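Local coordinates for putative phosphosugar isomerases (Salmonella typhimurium LT2, PDB 3FKJ), which probably binds a phosphorylated sugar or a related carbohydrate derivative and may act as an isomerase, at residues R28-D33 / A118-V123; Y158-A163 / E310-L315; R195-D200 / N318-V323; I245-Y250 / F264-S269. One frame throughout, in Å; residues are numbered along the deposited sequence.

Contact 1. Residues R28-D33 / A118-V123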
loop_
_atom_site.group_PDB
_atom_site.type_symbol
_atom_site.label_atom_id
_atom_site.label_comp_id
_atom_site.label_asym_id
_atom_site.label_seq_id
_atom_site.Cartn_x
_atom_site.Cartn_y
_atom_site.Cartn_z
ATOM N N ARG A 28 -25.799 6.849 -6.287
ATOM C CA ARG A 28 -26.869 5.876 -6.322
ATOM C C ARG A 28 -27.345 5.607 -7.748
ATOM O O ARG A 28 -27.553 4.437 -8.111
ATOM C CB ARG A 28 -28.014 6.311 -5.412
ATOM C CG ARG A 28 -29.163 5.348 -5.424
ATOM C CD ARG A 28 -29.798 5.204 -4.078
ATOM N NE ARG A 28 -30.948 6.076 -3.893
ATOM C CZ ARG A 28 -31.777 5.969 -2.856
ATOM N NH1 ARG A 28 -31.575 5.050 -1.901
ATOM N NH2 ARG A 28 -32.812 6.781 -2.767
ATOM N N ARG A 29 -27.505 6.669 -8.546
ATOM C CA ARG A 29 -27.896 6.518 -9.961
ATOM C C ARG A 29 -26.830 5.777 -10.745
ATOM O O ARG A 29 -27.131 4.923 -11.571
ATOM C CB ARG A 29 -28.084 7.852 -10.669
ATOM C CG ARG A 29 -29.138 8.792 -10.156
ATOM C CD ARG A 29 -29.106 10.147 -10.951
ATOM N NE ARG A 29 -27.750 10.718 -11.120
ATOM C CZ ARG A 29 -26.908 10.443 -12.128
ATOM N NH1 ARG A 29 -27.241 9.591 -13.102
ATOM N NH2 ARG A 29 -25.711 11.009 -12.155
ATOM N N ILE A 30 -25.565 6.111 -10.509
ATOM C CA ILE A 30 -24.503 5.466 -11.290
ATOM C C ILE A 30 -24.486 3.948 -11.068
ATOM O O ILE A 30 -24.421 3.166 -12.042
ATOM C CB ILE A 30 -23.131 6.127 -11.061
ATOM C CG1 ILE A 30 -23.171 7.558 -11.644
ATOM C CG2 ILE A 30 -22.000 5.286 -11.712
ATOM C CD1 ILE A 30 -22.057 8.462 -11.214
ATOM N N ILE A 31 -24.584 3.533 -9.805
ATOM C CA ILE A 31 -24.470 2.120 -9.450
ATOM C C ILE A 31 -25.709 1.328 -9.879
ATOM O O ILE A 31 -25.560 0.176 -10.324
ATOM C CB ILE A 31 -24.137 1.934 -7.942
ATOM C CG1 ILE A 31 -22.799 2.640 -7.600
ATOM C CG2 ILE A 31 -24.111 0.438 -7.538
ATOM C CD1 ILE A 31 -21.551 2.272 -8.499
ATOM N N SER A 32 -26.912 1.927 -9.785
ATOM C CA SER A 32 -28.137 1.297 -10.333
ATOM C C SER A 32 -28.039 1.095 -11.841
ATOM O O SER A 32 -28.348 0.001 -12.347
ATOM C CB SER A 32 -29.408 2.115 -10.064
ATOM O OG SER A 32 -29.425 2.641 -8.754
ATOM N N ASP A 33 -27.618 2.145 -12.549
ATOM C CA ASP A 33 -27.459 2.057 -13.994
ATOM C C ASP A 33 -26.508 0.934 -14.386
ATOM O O ASP A 33 -26.810 0.115 -15.240
ATOM C CB ASP A 33 -26.971 3.373 -14.582
ATOM C CG ASP A 33 -27.321 3.512 -16.060
ATOM O OD1 ASP A 33 -28.481 3.867 -16.364
ATOM O OD2 ASP A 33 -26.445 3.261 -16.914
ATOM N N ALA A 118 -17.050 -1.397 -16.697
ATOM C CA ALA A 118 -17.633 -0.071 -16.522
ATOM C C ALA A 118 -16.598 0.839 -15.895
ATOM O O ALA A 118 -15.862 0.425 -14.970
ATOM C CB ALA A 118 -18.888 -0.107 -15.683
ATOM N N THR A 119 -16.544 2.077 -16.387
ATOM C CA THR A 119 -15.625 3.073 -15.865
ATOM C C THR A 119 -16.405 4.246 -15.225
ATOM O O THR A 119 -17.350 4.724 -15.794
ATOM C CB THR A 119 -14.668 3.593 -16.972
ATOM O OG1 THR A 119 -15.435 4.032 -18.097
ATOM C CG2 THR A 119 -13.714 2.520 -17.413
ATOM N N ILE A 120 -16.017 4.645 -14.010
ATOM C CA ILE A 120 -16.556 5.855 -13.359
ATOM C C ILE A 120 -15.376 6.812 -13.201
ATOM O O ILE A 120 -14.361 6.474 -12.557
ATOM C CB ILE A 120 -17.176 5.574 -11.958
ATOM C CG1 ILE A 120 -18.289 4.502 -12.017
ATOM C CG2 ILE A 120 -17.704 6.869 -11.328
ATOM C CD1 ILE A 120 -18.785 4.051 -10.646
ATOM N N GLY A 121 -15.506 7.994 -13.786
ATOM C CA GLY A 121 -14.459 9.008 -13.740
ATOM C C GLY A 121 -14.827 10.153 -12.826
ATOM O O GLY A 121 -15.862 10.807 -13.040
ATOM N N LEU A 122 -13.977 10.397 -11.815
ATOM C CA LEU A 122 -14.095 11.581 -10.941
ATOM C C LEU A 122 -13.153 12.685 -11.461
ATOM O O LEU A 122 -11.932 12.470 -11.603
ATOM C CB LEU A 122 -13.741 11.216 -9.490
ATOM C CG LEU A 122 -14.693 10.414 -8.591
ATOM C CD1 LEU A 122 -15.038 9.063 -9.177
ATOM C CD2 LEU A 122 -14.004 10.215 -7.263
ATOM N N VAL A 123 -13.717 13.849 -11.776
ATOM C CA VAL A 123 -12.933 14.981 -12.301
ATOM C C VAL A 123 -13.316 16.250 -11.560
ATOM O O VAL A 123 -14.406 16.353 -11.022
ATOM C CB VAL A 123 -13.143 15.211 -13.839
ATOM C CG1 VAL A 123 -12.814 13.959 -14.644
ATOM C CG2 VAL A 123 -14.569 15.707 -14.151
#
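Ile-120 reaches from its strand toward the helix and meets two neighbouring side chains there, Ile-30 and Ile-31, with the same terminal methyl. Against Ile-30 the two side chains run obliquely past one another, and the touching atom on the helix side is the branch methyl: Ile-30 CG2 lies 3.6 Å from Ile-120 CD1 and 3.8 Å from Ile-120 CG1. A chi1 of -67° keeps CG1 of Ile-30 beside the backbone N and leaves CG2 anti to it, which turns that methyl to the strand. Ile-31 comes across Ile-120 at about a right angle and uses its far end instead, Ile-31 CD1 standing 3.9 Å from Ile-120 CD1. Its CB does not head for the strand; a bend at chi2 (-53°) brings CD1 round to the contact. All three side chains are buried and aliphatic, and no hydrogen bond joins 28-33 to 118-123.

This is helix 22-35 lying over one face of the five-stranded parallel sheet of the SIS domain, a three-layered alpha-beta-alpha fold of Rossmann-like type, with strand 118-123 between strands 91-97 and 136-139. Ile-30 also packs on Tyr-136 and Ile-138 of the edge strand, and Ile-31 leans on Glu-165 and Ile-166 of helix 155-170. Backbone bonds from Ile-120 to Val-93 and Leu-95 hold the strand in the sheet.

Contact 2. Residues Y158-A163 / E310-L315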
loop_
_atom_site.group_PDB
_atom_site.type_symbol
_atom_site.label_atom_id
_atom_site.label_comp_id
_atom_site.label_asym_id
_atom_site.label_seq_id
_atom_site.Cartn_x
_atom_site.Cartn_y
_atom_site.Cartn_z
ATOM N N TYR A 158 -16.532 10.987 -2.237
ATOM C CA TYR A 158 -17.193 10.211 -3.291
ATOM C C TYR A 158 -16.717 8.755 -3.317
ATOM O O TYR A 158 -17.472 7.862 -3.698
ATOM C CB TYR A 158 -16.993 10.885 -4.653
ATOM C CG TYR A 158 -18.119 11.822 -5.065
ATOM C CD1 TYR A 158 -19.312 11.329 -5.574
ATOM C CD2 TYR A 158 -17.982 13.190 -4.959
ATOM C CE1 TYR A 158 -20.336 12.187 -5.985
ATOM C CE2 TYR A 158 -18.994 14.039 -5.343
ATOM C CZ TYR A 158 -20.175 13.533 -5.849
ATOM O OH TYR A 158 -21.163 14.400 -6.236
ATOM N N SER A 159 -15.484 8.508 -2.874
ATOM C CA SER A 159 -15.012 7.131 -2.761
ATOM C C SER A 159 -15.926 6.390 -1.780
ATOM O O SER A 159 -16.237 5.225 -2.002
ATOM C CB SER A 159 -13.522 7.018 -2.344
ATOM O OG SER A 159 -13.306 7.279 -0.964
ATOM N N LEU A 160 -16.369 7.076 -0.715
ATOM C CA LEU A 160 -17.151 6.409 0.323
ATOM C C LEU A 160 -18.605 6.293 -0.123
ATOM O O LEU A 160 -19.236 5.276 0.109
ATOM C CB LEU A 160 -17.019 7.111 1.683
ATOM C CG LEU A 160 -17.721 6.419 2.879
ATOM C CD1 LEU A 160 -17.327 4.972 3.088
ATOM C CD2 LEU A 160 -17.529 7.200 4.144
ATOM N N TRP A 161 -19.121 7.336 -0.789
ATOM C CA TRP A 161 -20.482 7.295 -1.370
ATOM C C TRP A 161 -20.625 6.126 -2.361
ATOM O O TRP A 161 -21.582 5.364 -2.306
ATOM C CB TRP A 161 -20.833 8.609 -2.086
ATOM C CG TRP A 161 -21.199 9.772 -1.175
ATOM C CD1 TRP A 161 -20.519 10.928 -1.033
ATOM C CD2 TRP A 161 -22.345 9.866 -0.312
ATOM N NE1 TRP A 161 -21.159 11.760 -0.138
ATOM C CE2 TRP A 161 -22.281 11.127 0.330
ATOM C CE3 TRP A 161 -23.412 9.008 -0.016
ATOM C CZ2 TRP A 161 -23.260 11.566 1.241
ATOM C CZ3 TRP A 161 -24.369 9.432 0.910
ATOM C CH2 TRP A 161 -24.282 10.699 1.530
ATOM N N LEU A 162 -19.684 6.032 -3.293
ATOM C CA LEU A 162 -19.703 4.984 -4.330
ATOM C C LEU A 162 -19.549 3.608 -3.702
ATOM O O LEU A 162 -20.293 2.683 -4.027
ATOM C CB LEU A 162 -18.580 5.222 -5.344
ATOM C CG LEU A 162 -18.825 6.410 -6.261
ATOM C CD1 LEU A 162 -17.506 6.876 -6.988
ATOM C CD2 LEU A 162 -19.902 6.027 -7.208
ATOM N N ALA A 163 -18.623 3.478 -2.766
ATOM C CA ALA A 163 -18.479 2.247 -1.972
ATOM C C ALA A 163 -19.788 1.822 -1.280
ATOM O O ALA A 163 -20.179 0.638 -1.373
ATOM C CB ALA A 163 -17.377 2.377 -0.929
ATOM N N GLU A 310 -16.176 5.325 12.320
ATOM C CA GLU A 310 -14.822 4.865 12.014
ATOM C C GLU A 310 -14.544 5.082 10.542
ATOM O O GLU A 310 -13.454 5.497 10.190
ATOM C CB GLU A 310 -14.657 3.393 12.382
ATOM C CG GLU A 310 -13.359 2.741 11.912
ATOM C CD GLU A 310 -13.347 1.252 12.132
ATOM O OE1 GLU A 310 -13.822 0.806 13.195
ATOM O OE2 GLU A 310 -12.860 0.529 11.246
ATOM N N TYR A 311 -15.539 4.835 9.684
ATOM C CA TYR A 311 -15.342 4.933 8.230
ATOM C C TYR A 311 -15.091 6.354 7.701
ATOM O O TYR A 311 -14.669 6.505 6.554
ATOM C CB TYR A 311 -16.485 4.245 7.469
ATOM C CG TYR A 311 -16.544 2.737 7.704
ATOM C CD1 TYR A 311 -15.434 1.950 7.494
ATOM C CD2 TYR A 311 -17.686 2.124 8.172
ATOM C CE1 TYR A 311 -15.447 0.626 7.738
ATOM C CE2 TYR A 311 -17.711 0.759 8.402
ATOM C CZ TYR A 311 -16.581 0.014 8.194
ATOM O OH TYR A 311 -16.534 -1.361 8.402
ATOM N N PHE A 312 -15.307 7.384 8.537
ATOM C CA PHE A 312 -15.106 8.798 8.129
ATOM C C PHE A 312 -13.807 9.392 8.638
ATOM O O PHE A 312 -13.539 10.582 8.385
ATOM C CB PHE A 312 -16.238 9.710 8.669
ATOM C CG PHE A 312 -17.575 9.389 8.120
ATOM C CD1 PHE A 312 -18.297 8.318 8.622
ATOM C CD2 PHE A 312 -18.108 10.138 7.069
ATOM C CE1 PHE A 312 -19.558 8.000 8.106
ATOM C CE2 PHE A 312 -19.341 9.813 6.542
ATOM C CZ PHE A 312 -20.069 8.729 7.063
ATOM N N CYS A 313 -13.035 8.601 9.395
ATOM C CA CYS A 313 -11.783 9.093 9.987
ATOM C C CYS A 313 -10.805 9.629 8.944
ATOM O O CYS A 313 -10.223 10.670 9.160
ATOM C CB CYS A 313 -11.098 8.033 10.843
ATOM S SG CYS A 313 -11.926 7.786 12.428
ATOM N N GLY A 314 -10.651 8.940 7.818
ATOM C CA GLY A 314 -9.702 9.388 6.796
ATOM C C GLY A 314 -10.144 10.711 6.195
ATOM O O GLY A 314 -9.359 11.620 6.043
ATOM N N LEU A 315 -11.420 10.788 5.839
ATOM C CA LEU A 315 -12.019 12.004 5.314
ATOM C C LEU A 315 -11.882 13.191 6.267
ATOM O O LEU A 315 -11.522 14.287 5.868
ATOM C CB LEU A 315 -13.492 11.768 5.030
ATOM C CG LEU A 315 -13.884 10.785 3.939
ATOM C CD1 LEU A 315 -15.395 10.761 3.851
ATOM C CD2 LEU A 315 -13.275 11.181 2.614
#
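Helical residues 158-163 face a 3-10 turn, 310-312, that runs straight into the start of helix 313-331, and the backbones come closest at Leu-160 and Tyr-311, whose CA atoms are 8.2 Å apart. One methyl does nearly all the touching. Leu-160 CD2 sits over a face of the Phe-312 ring, 4.1 Å from its centroid and 16° off the ring normal, a CH-pi contact; the methyl is displaced toward the rim, so Phe-312 CE2 is the nearest ring atom at 4.0 Å. With CG anti to the backbone N (chi1 -175°), Leu-160 extends straight across to the turn and meets the Phe-312 side chain at about a right angle. The same CD2 lies 3.8 Å from the carbonyl oxygen Tyr-311 O and 4.2 Å from Leu-315 CD1, and is thus lodged between turn, ring and the first turn of the helix. Tyr-311 sets out toward helix 155-170, but its ring swings off and its hydroxyl is hydrogen-bonded to Glu-65. The contact is deeply buried, its centre about 7 Å from the centre of the chain, and joins a helix following the five-stranded parallel sheet that ends with strand 136-139 to the last long helix of the chain. Helix 56-65 closes in through Phe-61 on Leu-160 and Pro-57 on Leu-315, while helix 176-184 brings Phe-183 against Leu-160 and Leu-315 and edge-to-face with Phe-312.

Contact 3. Residues R195-D200 / N318-V323. With SCN (thiocyanate ion), chain C.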
loop_
_atom_site.group_PDB
_atom_site.type_symbol
_atom_site.label_atom_id
_atom_site.label_comp_id
_atom_site.label_asym_id
_atom_site.label_seq_id
_atom_site.Cartn_x
_atom_site.Cartn_y
_atom_site.Cartn_z
ATOM N N ARG A 195 -12.036 24.572 13.030
ATOM C CA ARG A 195 -11.985 25.679 13.972
ATOM C C ARG A 195 -11.225 25.279 15.240
ATOM O O ARG A 195 -10.365 25.991 15.711
ATOM C CB ARG A 195 -13.391 26.138 14.335
ATOM C CG ARG A 195 -13.416 27.410 15.199
ATOM C CD ARG A 195 -14.593 27.413 16.163
ATOM N NE ARG A 195 -15.831 26.968 15.515
ATOM C CZ ARG A 195 -16.378 25.757 15.622
ATOM N NH1 ARG A 195 -15.801 24.798 16.357
ATOM N NH2 ARG A 195 -17.516 25.498 14.974
ATOM N N GLN A 196 -11.560 24.129 15.787
ATOM C CA GLN A 196 -10.913 23.611 16.984
ATOM C C GLN A 196 -9.380 23.499 16.910
ATOM O O GLN A 196 -8.715 23.630 17.933
ATOM C CB GLN A 196 -11.539 22.253 17.294
ATOM C CG GLN A 196 -10.996 21.488 18.476
ATOM C CD GLN A 196 -11.823 20.238 18.751
ATOM O OE1 GLN A 196 -12.834 19.969 18.075
ATOM N NE2 GLN A 196 -11.402 19.465 19.743
ATOM N N VAL A 197 -8.807 23.267 15.722
ATOM C CA VAL A 197 -7.352 23.022 15.614
ATOM C C VAL A 197 -6.490 24.257 15.277
ATOM O O VAL A 197 -5.262 24.133 15.184
ATOM C CB VAL A 197 -7.045 21.931 14.580
ATOM C CG1 VAL A 197 -7.836 20.670 14.903
ATOM C CG2 VAL A 197 -7.331 22.423 13.188
ATOM N N GLN A 198 -7.116 25.427 15.108
ATOM C CA GLN A 198 -6.400 26.647 14.684
ATOM C C GLN A 198 -5.216 26.944 15.577
ATOM O O GLN A 198 -4.141 27.275 15.102
ATOM C CB GLN A 198 -7.306 27.884 14.688
ATOM C CG GLN A 198 -8.505 27.818 13.734
ATOM C CD GLN A 198 -8.113 27.713 12.271
ATOM O OE1 GLN A 198 -7.080 28.249 11.852
ATOM N NE2 GLN A 198 -8.944 27.015 11.478
ATOM N N GLU A 199 -5.419 26.833 16.880
ATOM C CA GLU A 199 -4.378 27.201 17.830
ATOM C C GLU A 199 -3.264 26.180 17.778
ATOM O O GLU A 199 -2.098 26.528 17.635
ATOM C CB GLU A 199 -4.958 27.271 19.244
ATOM C CG GLU A 199 -4.100 27.993 20.260
ATOM C CD GLU A 199 -4.883 28.404 21.518
ATOM O OE1 GLU A 199 -6.078 28.049 21.650
ATOM O OE2 GLU A 199 -4.298 29.094 22.389
ATOM N N ASP A 200 -3.638 24.908 17.883
ATOM C CA ASP A 200 -2.656 23.819 17.821
ATOM C C ASP A 200 -1.817 23.884 16.535
ATOM O O ASP A 200 -0.603 23.708 16.594
ATOM C CB ASP A 200 -3.333 22.451 17.963
ATOM C CG ASP A 200 -2.330 21.318 18.160
ATOM O OD1 ASP A 200 -1.539 21.391 19.108
ATOM O OD2 ASP A 200 -2.327 20.350 17.362
ATOM N N ASN A 318 -8.111 14.337 6.300
ATOM C CA ASN A 318 -7.785 15.098 5.093
ATOM C C ASN A 318 -8.175 16.577 5.298
ATOM O O ASN A 318 -7.405 17.482 5.013
ATOM C CB ASN A 318 -8.555 14.588 3.849
ATOM C CG ASN A 318 -8.056 13.254 3.272
ATOM O OD1 ASN A 318 -6.978 12.736 3.585
ATOM N ND2 ASN A 318 -8.852 12.724 2.348
ATOM N N CYS A 319 -9.363 16.811 5.828
ATOM C CA CYS A 319 -9.849 18.166 6.057
ATOM C C CYS A 319 -9.129 18.920 7.180
ATOM O O CYS A 319 -8.788 20.091 7.021
ATOM C CB CYS A 319 -11.357 18.146 6.332
ATOM S SG CYS A 319 -12.343 17.476 4.968
ATOM N N VAL A 320 -8.906 18.253 8.303
ATOM C CA VAL A 320 -8.287 18.889 9.466
ATOM C C VAL A 320 -6.844 19.272 9.135
ATOM O O VAL A 320 -6.368 20.330 9.548
ATOM C CB VAL A 320 -8.366 17.964 10.721
ATOM C CG1 VAL A 320 -7.318 18.345 11.765
ATOM C CG2 VAL A 320 -9.798 17.987 11.322
ATOM N N LEU A 321 -6.171 18.418 8.353
ATOM C CA LEU A 321 -4.791 18.647 7.924
ATOM C C LEU A 321 -4.609 19.911 7.096
ATOM O O LEU A 321 -3.540 20.511 7.146
ATOM C CB LEU A 321 -4.226 17.406 7.160
ATOM C CG LEU A 321 -3.748 16.222 8.009
ATOM C CD1 LEU A 321 -3.547 14.965 7.161
ATOM C CD2 LEU A 321 -2.477 16.584 8.785
ATOM N N ASP A 322 -5.634 20.329 6.349
ATOM C CA ASP A 322 -5.574 21.591 5.577
ATOM C C ASP A 322 -5.133 22.732 6.460
ATOM O O ASP A 322 -4.392 23.616 6.013
ATOM C CB ASP A 322 -6.922 21.950 4.938
ATOM C CG ASP A 322 -7.197 21.193 3.629
ATOM O OD1 ASP A 322 -6.257 20.654 3.022
ATOM O OD2 ASP A 322 -8.365 21.153 3.188
ATOM N N VAL A 323 -5.560 22.686 7.721
ATOM C CA VAL A 323 -5.276 23.766 8.678
ATOM C C VAL A 323 -3.807 23.706 9.075
ATOM O O VAL A 323 -3.110 24.704 9.001
ATOM C CB VAL A 323 -6.226 23.728 9.941
ATOM C CG1 VAL A 323 -5.923 24.905 10.909
ATOM C CG2 VAL A 323 -7.708 23.696 9.504
HETATM S S SCN C . -13.811 14.812 2.638
HETATM C C SCN C . -12.164 14.860 1.987
HETATM N N SCN C . -11.080 14.865 1.551
#
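Val-320 and Val-323 of the helical segment 318-323 both meet Val-197. The segment begins with Asn-318, which holds a bound thiocyanate, Asn-318 ND2 donating to the thiocyanate N over 3.2 Å at an N-H...N angle of 157°. Next along, Cys-319 approaches the other end of the ion, with Cys-319 SG 3.8 Å from the thiocyanate S. The ion probably comes from the crystallisation liquor.

Val-320 is the first residue to touch the opposite segment: its CG1 meets Val-197 CG1 at 3.9 Å, the two side chains passing obliquely. Leu-321 heads away and packs on Glu-229 of helix 223-238 and Ile-294 of strand 290-295. Val-323, one turn on from Val-320, then makes the closest fit. Val-197 CG2 comes against it 3.7 Å from Val-323 CG1 and equally near its CB, so that Val-197 puts one methyl on each valine. The Gln-198 side chain crosses Val-323 at about a right angle, OE1 and NE2 of Gln-198 each 3.7 Å from Val-323 CG1, which is anti to the backbone N (chi1 -178°). Gln-198 gets there by folding back at chi2 (-63°), since its CB starts out away from the helix.

Here helix 313-331 packs where helices 186-196 and 198-208 follow one another. Leu-299 adds to the apolar patch around Val-197 and Val-320. Between the two segments the chemistry is valine on valine with the end of a glutamine alongside, and no hydrogen bond crosses; Gln-198 NE2 is bonded to the Tyr-145 hydroxyl, so the glutamine can border the valines without losing its polar partner.

Contact 4. Residues I245-Y250 / F264-S269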
loop_
_atom_site.group_PDB
_atom_site.type_symbol
_atom_site.label_atom_id
_atom_site.label_comp_id
_atom_site.label_asym_id
_atom_site.label_seq_id
_atom_site.Cartn_x
_atom_site.Cartn_y
_atom_site.Cartn_z
ATOM N N ILE A 245 4.200 5.196 7.576
ATOM C CA ILE A 245 4.343 3.967 8.332
ATOM C C ILE A 245 2.954 3.629 8.893
ATOM O O ILE A 245 2.342 4.444 9.622
ATOM C CB ILE A 245 5.286 4.117 9.548
ATOM C CG1 ILE A 245 6.628 4.686 9.122
ATOM C CG2 ILE A 245 5.457 2.753 10.283
ATOM C CD1 ILE A 245 7.482 5.092 10.300
ATOM N N HIS A 246 2.463 2.442 8.569
ATOM C CA HIS A 246 1.266 1.933 9.194
ATOM C C HIS A 246 1.578 1.679 10.690
ATOM O O HIS A 246 2.655 1.118 11.048
ATOM C CB HIS A 246 0.778 0.686 8.461
ATOM C CG HIS A 246 -0.572 0.221 8.894
ATOM N ND1 HIS A 246 -0.799 -0.346 10.130
ATOM C CD2 HIS A 246 -1.769 0.243 8.261
ATOM C CE1 HIS A 246 -2.080 -0.643 10.244
ATOM N NE2 HIS A 246 -2.692 -0.286 9.130
ATOM N N SER A 247 0.664 2.129 11.559
ATOM C CA SER A 247 0.846 2.013 12.999
ATOM C C SER A 247 1.225 0.587 13.432
ATOM O O SER A 247 2.054 0.406 14.354
ATOM C CB SER A 247 -0.419 2.412 13.714
ATOM O OG SER A 247 -0.756 3.748 13.515
ATOM N N GLY A 248 0.613 -0.408 12.772
ATOM C CA GLY A 248 0.827 -1.815 13.029
ATOM C C GLY A 248 2.230 -2.223 12.598
ATOM O O GLY A 248 2.946 -2.902 13.348
ATOM N N GLU A 249 2.619 -1.745 11.412
ATOM C CA GLU A 249 3.963 -1.966 10.823
ATOM C C GLU A 249 5.141 -1.314 11.562
ATOM O O GLU A 249 6.269 -1.813 11.514
ATOM C CB GLU A 249 3.949 -1.493 9.362
ATOM C CG GLU A 249 3.168 -2.430 8.420
ATOM C CD GLU A 249 3.936 -3.742 8.153
ATOM O OE1 GLU A 249 4.966 -3.660 7.444
ATOM O OE2 GLU A 249 3.511 -4.840 8.621
ATOM N N TYR A 250 4.881 -0.200 12.242
ATOM C CA TYR A 250 5.904 0.529 12.994
ATOM C C TYR A 250 6.835 -0.362 13.835
ATOM O O TYR A 250 8.066 -0.191 13.844
ATOM C CB TYR A 250 5.189 1.492 13.921
ATOM C CG TYR A 250 6.083 2.397 14.782
ATOM C CD1 TYR A 250 6.931 3.334 14.197
ATOM C CD2 TYR A 250 6.021 2.340 16.153
ATOM C CE1 TYR A 250 7.707 4.178 14.970
ATOM C CE2 TYR A 250 6.803 3.185 16.962
ATOM C CZ TYR A 250 7.646 4.103 16.364
ATOM O OH TYR A 250 8.415 4.956 17.124
ATOM N N PHE A 264 7.137 12.472 14.250
ATOM C CA PHE A 264 6.010 11.660 13.806
ATOM C C PHE A 264 4.721 12.478 13.909
ATOM O O PHE A 264 4.445 13.085 14.937
ATOM C CB PHE A 264 5.832 10.437 14.715
ATOM C CG PHE A 264 7.006 9.509 14.738
ATOM C CD1 PHE A 264 7.088 8.458 13.838
ATOM C CD2 PHE A 264 8.011 9.655 15.685
ATOM C CE1 PHE A 264 8.170 7.581 13.854
ATOM C CE2 PHE A 264 9.084 8.786 15.716
ATOM C CZ PHE A 264 9.166 7.740 14.762
ATOM N N ILE A 265 3.929 12.460 12.851
ATOM C CA ILE A 265 2.564 12.926 12.895
ATOM C C ILE A 265 1.679 11.660 12.778
ATOM O O ILE A 265 1.705 10.963 11.741
ATOM C CB ILE A 265 2.240 13.942 11.744
ATOM C CG1 ILE A 265 3.281 15.080 11.761
ATOM C CG2 ILE A 265 0.762 14.446 11.893
ATOM C CD1 ILE A 265 3.447 15.868 10.470
ATOM N N LEU A 266 0.953 11.372 13.863
ATOM C CA LEU A 266 0.028 10.243 13.954
ATOM C C LEU A 266 -1.379 10.755 13.748
ATOM O O LEU A 266 -1.840 11.637 14.456
ATOM C CB LEU A 266 0.132 9.507 15.292
ATOM C CG LEU A 266 -0.844 8.343 15.597
ATOM C CD1 LEU A 266 -0.594 7.188 14.660
ATOM C CD2 LEU A 266 -0.691 7.872 17.020
ATOM N N LEU A 267 -2.034 10.211 12.733
ATOM C CA LEU A 267 -3.450 10.442 12.480
ATOM C C LEU A 267 -4.203 9.296 13.092
ATOM O O LEU A 267 -4.386 8.280 12.452
ATOM C CB LEU A 267 -3.726 10.509 10.984
ATOM C CG LEU A 267 -2.872 11.513 10.189
ATOM C CD1 LEU A 267 -3.390 11.522 8.816
ATOM C CD2 LEU A 267 -2.901 12.912 10.793
ATOM N N GLN A 268 -4.594 9.483 14.350
ATOM C CA GLN A 268 -5.261 8.463 15.159
ATOM C C GLN A 268 -6.756 8.347 14.791
ATOM O O GLN A 268 -7.441 9.351 14.534
ATOM C CB GLN A 268 -5.106 8.773 16.666
ATOM C CG GLN A 268 -5.685 7.711 17.587
ATOM C CD GLN A 268 -5.321 7.899 19.047
ATOM O OE1 GLN A 268 -5.022 9.012 19.485
ATOM N NE2 GLN A 268 -5.348 6.801 19.815
ATOM N N SER A 269 -7.222 7.101 14.775
ATOM C CA SER A 269 -8.574 6.765 14.378
ATOM C C SER A 269 -9.442 6.420 15.582
ATOM O O SER A 269 -8.937 6.028 16.664
ATOM C CB SER A 269 -8.578 5.528 13.460
ATOM O OG SER A 269 -7.848 5.731 12.272
#
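The rings of Tyr-250 and Phe-264 form an offset edge-to-face pair, the edge of Tyr-250 directed to the face of Phe-264, with planes at 88° and centroids 5.6 Å apart. The nearest atoms are Tyr-250 CE1 and Phe-264 CE1, at 3.6 Å, and Tyr-250 OH follows along the ring to lie 3.7 Å from Phe-264 CZ. At the edge of the Phe-264 ring, near its plane, comes Ile-245 CD1, 4.4 Å from Phe-264 CE1. A third flat group, the His-246 imidazole, receives Gly-248 N at its own edge: the amide donates to His-246 ND1 over 3.0 Å and lies 14° out of the ring plane. Tyr-250 owes its reach to CG being anti to the backbone N (chi1 -178°). Beside the rings, Ser-247 OG rests 3.6 Å from Leu-266 CD1.

Strands 241-246 and 263-268 flank strand 213-218 in the second parallel sheet, so the two segments meet over Met-217 of the strand between them, where 247-250 take up helical backbone angles, with Tyr-250 N bonded to His-246 O. The second subunit reaches this part of the chain: Glu-78 of that subunit bonds His-246, and its Thr-75 and Gly-49 bond Glu-249. Apolar and aromatic surfaces carry the meeting itself, while the buried hydroxyls are paired outside it, Ser-247 with Asp-277 and Tyr-250 with Thr-258; those bonds would limit how far either side chain can turn.

How the contacts relate
Contacts 1 and 4 belong to the two parallel sheets, their centres about 33 Å apart and on opposite sides of the chain's centre. Contact 2 is about 16 Å from contact 1 and 19 Å from contact 4, centre to centre; contact 3, which shares helix 313-331 with it, is about 18 Å from contact 4 and 32 Å from contact 1. Leu-162 CD2 of contact 2 is 4.1 Å from Ile-120 CD1 of contact 1. Cys-313 SG of contact 2 packs on Ser-269 CA of contact 4 at 4.0 Å, and Leu-321 CD1 of contact 3 on Leu-267 CD1 at 3.8 Å. In sequence, contact 4 is nested within the loops closed by contacts 2 and 3. The thiocyanate touching 318-323 is also about 4 Å from the Leu-315 side chain.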